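Local coordinates for DPS family dna-binding stress response protein (Thermosynechococcus elongatus, PDB 2C41), which binds and oxidises iron as an antioxidant Dps protein of the ferritin-like superfamily, assembles into a twelve-subunit shell, and probably binds DNA under stress, at the interface of chains A and B and the interface of chains A and C. Coordinates in Å, arbitrary orientation; residue numbers count along the deposited sequence, not the author numbering. Chains: chain A/B/C, DPS family dna-binding stress response protein.

Contact 1: the interface of chains A and B. Residues chain A 113-114, 117, 133, 136; chain B 124, 126.
B:Ile126 pushes its ethyl branch against A:Ala117 and A:Thr133, between helices 95-122 and 126-149 of chain A. This is a small, mainly apolar patch of a subunit interface in the Dps dodecamer. B:Ile126 is the first residue of helix 126-150 in its own chain. The terminal methyl CD1 of B:Ile126 lies 3.6 Å from CB of A:Ala117. CD1 of B:Ile126 is also 3.5 Å from the hydroxyl OG1 of A:Thr133. CG1 of B:Ile126 sits between the backbone N and the carbonyl carbon (chi1 63°), and the chain then runs straight (chi2 178°). This carries CD1 inward between the two helices. CG1 of A:Val136 is 4.1 Å from CG1 of B:Ile126, the two side chains crossing at about a right angle.

Towards one side lies the imidazole of A:His114. This side chain and that of B:Ile126 lie alongside each other and point opposite ways. CD1 of B:Ile126 stands over one face of the ring, near the rim, while CG1 of B:Ile126 is 3.6 Å from ring carbon CE1 of A:His114. On the other side, CG2 of A:Thr133 lies 3.3 Å from the backbone O of B:Ile126.

The polar rim is slight. A:His114 uses ring nitrogen ND1 as a donor towards the loop carbonyl of B:Gly124. That bond is weak: ND1 of A:His114 is 3.2 Å from O of B:Gly124, and the angle at the hydrogen is 131°.

Contact 2: the interface of chains A and C. Residues chain A 37-39, 94-96; chain C 151-154.
A:Tyr37 lays the CD1-CE1-OH edge of its phenol ring along the run C:Ala151 to C:Asp154. CG2 of A:Val95, from the same chain as the tyrosine, covers one face of the ring, 3.7 Å above the plane and nearer the ring's edge than its centre. CA of C:Asp154 lies towards that same face, beyond the rim. The O of C:Gly153 sits at the ring edge, in the plane. This is a loop-to-tail contact between two four-helix-bundle subunits of the Dps family.

CE1 of A:Tyr37 is 3.5 Å from CA of C:Asp154. CD1 lies farther back, near the methyl of C:Ala151. The ring has CG between the backbone N and the carbonyl carbon (chi1 60°), and this points its hydroxyl along the tail to C:Gly153. The hydroxyl OH of A:Tyr37 donates a hydrogen bond to O of C:Gly153 at 2.7 Å. The hydroxyl approaches from above the carbonyl plane.

C:Asp154 buries the most surface in this patch. The backbone O of C:Asp154 accepts a hydrogen bond from N of A:Lys96 at 3.1 Å. The bond is straight, 161° at the hydrogen, and runs nearly along the C=O axis. It engages a backbone N-H in the first turn of helix 95-122. The N-H of A:Val95 is also near this oxygen but points another way.

The C:Asp154 side chain has CG between the backbone N and the carbonyl carbon (chi1 63°), and reaches from A:Val95 towards A:Gly38 and A:Pro39. CB of C:Asp154 packs 3.7 Å from CG2 of A:Val95. The carboxylate oxygen OD2 of C:Asp154 lies 3.3 Å from CD of A:Pro39. A water bridges the chains here: its oxygen is 2.8 Å from OD2 of C:Asp154 and 2.7 Å from the backbone O of A:Tyr37.

Contact 1: the interface of chains A and B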
ATOM      1  N   MET A 113     -19.148  32.011   2.526  1.00 14.35           N
ATOM      2  CA  MET A 113     -18.550  31.418   1.330  1.00 14.51           C
ATOM      3  C   MET A 113     -19.370  31.678   0.073  1.00 14.38           C
ATOM      4  O   MET A 113     -18.795  31.885  -0.992  1.00 14.62           O
ATOM      5  CB  MET A 113     -18.270  29.927   1.511  1.00 14.74           C
ATOM      6  CG  MET A 113     -17.091  29.659   2.429  1.00 14.54           C
ATOM      7  SD  MET A 113     -16.560  27.947   2.287  1.00 15.30           S
ATOM      8  CE  MET A 113     -15.198  27.954   3.460  1.00 14.69           C
ATOM      9  N   HIS A 114     -20.699  31.677   0.188  1.00 14.43           N
ATOM     10  CA  HIS A 114     -21.541  32.076  -0.950  1.00 14.83           C
ATOM     11  C   HIS A 114     -21.305  33.546  -1.322  1.00 15.06           C
ATOM     12  O   HIS A 114     -21.116  33.868  -2.497  1.00 15.15           O
ATOM     13  CB  HIS A 114     -23.024  31.783  -0.704  1.00 14.61           C
ATOM     14  CG  HIS A 114     -23.351  30.323  -0.744  1.00 15.05           C
ATOM     15  ND1 HIS A 114     -23.866  29.697  -1.858  1.00 17.12           N
ATOM     16  CD2 HIS A 114     -23.197  29.357   0.190  1.00 14.66           C
ATOM     17  CE1 HIS A 114     -24.033  28.411  -1.606  1.00 14.43           C
ATOM     18  NE2 HIS A 114     -23.634  28.179  -0.369  1.00 17.15           N
ATOM     19  N   ALA A 117     -17.700  33.804  -2.781  1.00 15.56           N
ATOM     20  CA  ALA A 117     -17.638  33.263  -4.131  1.00 15.76           C
ATOM     21  C   ALA A 117     -18.154  34.284  -5.131  1.00 16.13           C
ATOM     22  O   ALA A 117     -17.577  34.439  -6.206  1.00 15.70           O
ATOM     23  CB  ALA A 117     -18.417  31.957  -4.248  1.00 16.02           C
ATOM     24  N   THR A 133     -16.457  27.454  -3.721  1.00 13.38           N
ATOM     25  CA  THR A 133     -17.525  26.582  -4.224  1.00 13.45           C
ATOM     26  C   THR A 133     -17.314  25.119  -3.790  1.00 13.42           C
ATOM     27  O   THR A 133     -18.265  24.439  -3.377  1.00 13.41           O
ATOM     28  CB  THR A 133     -17.629  26.711  -5.754  1.00 13.77           C
ATOM     29  OG1 THR A 133     -17.969  28.072  -6.093  1.00 14.02           O
ATOM     30  CG2 THR A 133     -18.677  25.756  -6.320  1.00 13.58           C
ATOM     31  N   VAL A 136     -17.372  24.981   0.407  1.00 12.84           N
ATOM     32  CA  VAL A 136     -18.677  25.194   1.033  1.00 12.85           C
ATOM     33  C   VAL A 136     -19.480  23.899   1.135  1.00 12.72           C
ATOM     34  O   VAL A 136     -20.246  23.722   2.076  1.00 12.67           O
ATOM     35  CB  VAL A 136     -19.494  26.327   0.358  1.00 12.63           C
ATOM     36  CG1 VAL A 136     -20.115  25.869  -0.983  1.00 12.78           C
ATOM     37  CG2 VAL A 136     -20.551  26.848   1.305  1.00 13.54           C
TER
ATOM     38  N   GLY B 124     -28.549  30.417  -6.685  1.00 17.77           N
ATOM     39  CA  GLY B 124     -27.375  30.809  -5.891  1.00 17.02           C
ATOM     40  C   GLY B 124     -26.713  29.623  -5.206  1.00 16.43           C
ATOM     41  O   GLY B 124     -25.879  29.796  -4.314  1.00 16.88           O
ATOM     42  N   ILE B 126     -24.245  27.373  -5.412  1.00 14.35           N
ATOM     43  CA  ILE B 126     -22.979  27.142  -6.102  1.00 14.13           C
ATOM     44  C   ILE B 126     -22.482  25.707  -5.944  1.00 13.83           C
ATOM     45  O   ILE B 126     -21.864  25.162  -6.856  1.00 13.55           O
ATOM     46  CB  ILE B 126     -21.892  28.162  -5.682  1.00 14.38           C
ATOM     47  CG1 ILE B 126     -21.551  28.028  -4.189  1.00 14.17           C
ATOM     48  CG2 ILE B 126     -22.335  29.594  -6.069  1.00 14.52           C
ATOM     49  CD1 ILE B 126     -20.455  28.975  -3.732  1.00 14.79           C
TER

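Contact 2: the interface of chains A and C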
ATOM      1  N   TYR A  37     -18.408  13.916  25.979  1.00 15.22           N
ATOM      2  CA  TYR A  37     -18.566  13.001  27.101  1.00 14.87           C
ATOM      3  C   TYR A  37     -19.913  12.302  26.990  1.00 14.69           C
ATOM      4  O   TYR A  37     -20.754  12.693  26.178  1.00 14.87           O
ATOM      5  CB  TYR A  37     -18.464  13.768  28.427  1.00 15.05           C
ATOM      6  CG  TYR A  37     -19.517  14.846  28.603  1.00 15.46           C
ATOM      7  CD1 TYR A  37     -20.692  14.585  29.318  1.00 16.36           C
ATOM      8  CD2 TYR A  37     -19.341  16.119  28.062  1.00 15.48           C
ATOM      9  CE1 TYR A  37     -21.675  15.560  29.478  1.00 15.26           C
ATOM     10  CE2 TYR A  37     -20.319  17.108  28.214  1.00 16.13           C
ATOM     11  CZ  TYR A  37     -21.476  16.823  28.925  1.00 16.20           C
ATOM     12  OH  TYR A  37     -22.441  17.786  29.088  1.00 16.76           O
ATOM     13  N   GLY A  38     -20.113  11.277  27.815  1.00 14.36           N
ATOM     14  CA  GLY A  38     -21.386  10.566  27.855  1.00 14.34           C
ATOM     15  C   GLY A  38     -21.347   9.303  27.012  1.00 14.29           C
ATOM     16  O   GLY A  38     -20.312   8.988  26.411  1.00 14.13           O
ATOM     17  N   PRO A  39     -22.474   8.566  26.966  1.00 14.53           N
ATOM     18  CA  PRO A  39     -22.538   7.265  26.282  1.00 14.48           C
ATOM     19  C   PRO A  39     -22.294   7.291  24.768  1.00 14.24           C
ATOM     20  O   PRO A  39     -22.145   6.223  24.164  1.00 14.62           O
ATOM     21  CB  PRO A  39     -23.961   6.770  26.582  1.00 14.72           C
ATOM     22  CG  PRO A  39     -24.431   7.587  27.749  1.00 15.19           C
ATOM     23  CD  PRO A  39     -23.751   8.915  27.613  1.00 14.40           C
ATOM     24  N   THR A  94     -22.315  21.560  27.233  1.00 16.48           N
ATOM     25  CA  THR A  94     -22.830  20.204  27.080  1.00 15.72           C
ATOM     26  C   THR A  94     -22.558  19.773  25.643  1.00 15.52           C
ATOM     27  O   THR A  94     -22.264  20.618  24.784  1.00 14.64           O
ATOM     28  CB  THR A  94     -24.350  20.115  27.338  1.00 16.05           C
ATOM     29  OG1 THR A  94     -25.048  20.777  26.277  1.00 14.26           O
ATOM     30  CG2 THR A  94     -24.718  20.736  28.682  1.00 16.64           C
ATOM     31  N   VAL A  95     -22.657  18.474  25.383  1.00 15.25           N
ATOM     32  CA  VAL A  95     -22.487  17.979  24.009  1.00 15.34           C
ATOM     33  C   VAL A  95     -23.514  18.605  23.068  1.00 15.25           C
ATOM     34  O   VAL A  95     -23.160  19.019  21.958  1.00 14.85           O
ATOM     35  CB  VAL A  95     -22.516  16.431  23.925  1.00 15.62           C
ATOM     36  CG1 VAL A  95     -22.317  15.988  22.486  1.00 16.22           C
ATOM     37  CG2 VAL A  95     -21.425  15.834  24.818  1.00 15.63           C
ATOM     38  N   LYS A  96     -24.776  18.682  23.505  1.00 15.00           N
ATOM     39  CA  LYS A  96     -25.815  19.348  22.712  1.00 15.10           C
ATOM     40  C   LYS A  96     -25.399  20.778  22.349  1.00 15.01           C
ATOM     41  O   LYS A  96     -25.521  21.193  21.200  1.00 14.85           O
ATOM     42  CB  LYS A  96     -27.152  19.362  23.457  1.00 15.17           C
ATOM     43  CG  LYS A  96     -28.289  20.010  22.678  1.00 16.39           C
ATOM     44  CD  LYS A  96     -29.611  19.831  23.398  1.00 19.99           C
ATOM     45  CE  LYS A  96     -30.732  20.541  22.646  1.00 22.42           C
ATOM     46  NZ  LYS A  96     -32.016  20.450  23.385  1.00 25.06           N
TER
ATOM     47  N   ALA C 151     -20.203   9.198  32.074  1.00 17.15           N
ATOM     48  CA  ALA C 151     -20.603  10.575  32.356  1.00 17.60           C
ATOM     49  C   ALA C 151     -22.047  10.804  31.942  1.00 17.88           C
ATOM     50  O   ALA C 151     -22.536  10.163  31.003  1.00 18.09           O
ATOM     51  CB  ALA C 151     -19.677  11.565  31.646  1.00 17.48           C
ATOM     52  N   LYS C 152     -22.729  11.704  32.644  1.00 18.17           N
ATOM     53  CA  LYS C 152     -24.108  12.056  32.284  1.00 18.80           C
ATOM     54  C   LYS C 152     -24.276  13.539  31.993  1.00 18.61           C
ATOM     55  O   LYS C 152     -23.327  14.316  32.119  1.00 18.53           O
ATOM     56  CB  LYS C 152     -25.121  11.569  33.329  1.00 19.36           C
ATOM     57  CG  LYS C 152     -24.613  11.445  34.747  1.00 22.15           C
ATOM     58  CD  LYS C 152     -24.771  10.014  35.268  1.00 25.71           C
ATOM     59  CE  LYS C 152     -26.038   9.357  34.756  1.00 27.36           C
ATOM     60  NZ  LYS C 152     -26.013   7.882  34.933  1.00 29.82           N
ATOM     61  N   GLY C 153     -25.480  13.921  31.576  1.00 18.20           N
ATOM     62  CA  GLY C 153     -25.777  15.318  31.291  1.00 18.43           C
ATOM     63  C   GLY C 153     -25.220  15.822  29.971  1.00 18.22           C
ATOM     64  O   GLY C 153     -24.915  17.014  29.839  1.00 17.96           O
ATOM     65  N   ASP C 154     -25.081  14.925  28.995  1.00 17.91           N
ATOM     66  CA  ASP C 154     -24.630  15.342  27.662  1.00 17.94           C
ATOM     67  C   ASP C 154     -25.681  16.155  26.885  1.00 18.01           C
ATOM     68  O   ASP C 154     -25.344  16.857  25.927  1.00 17.54           O
ATOM     69  CB  ASP C 154     -24.070  14.155  26.852  1.00 17.88           C
ATOM     70  CG  ASP C 154     -25.106  13.079  26.568  1.00 17.74           C
ATOM     71  OD1 ASP C 154     -26.261  13.408  26.234  1.00 18.23           O
ATOM     72  OD2 ASP C 154     -24.754  11.889  26.658  1.00 19.27           O
TER
HETATM   73  O   HOH W   1     -22.686  11.269  24.910  1.00 13.64           O

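The C-alpha centres of contact 1 and contact 2 are about 34 Å apart. Both draw on helix 95-122 of chain A. Contact 2 uses its first residues, and contact 1 uses residues in its later part. Contact 1 also takes in helix 126-149, while contact 2 adds the loop after helix 7-35. The partners offer different parts of the same protein: the loop and start of the last helix in chain B, the C-terminal tail in chain C. Neither interface as a whole has exact two-fold symmetry. Chain A meets two neighbours through separate surfaces, which fits a closed twelve-subunit shell.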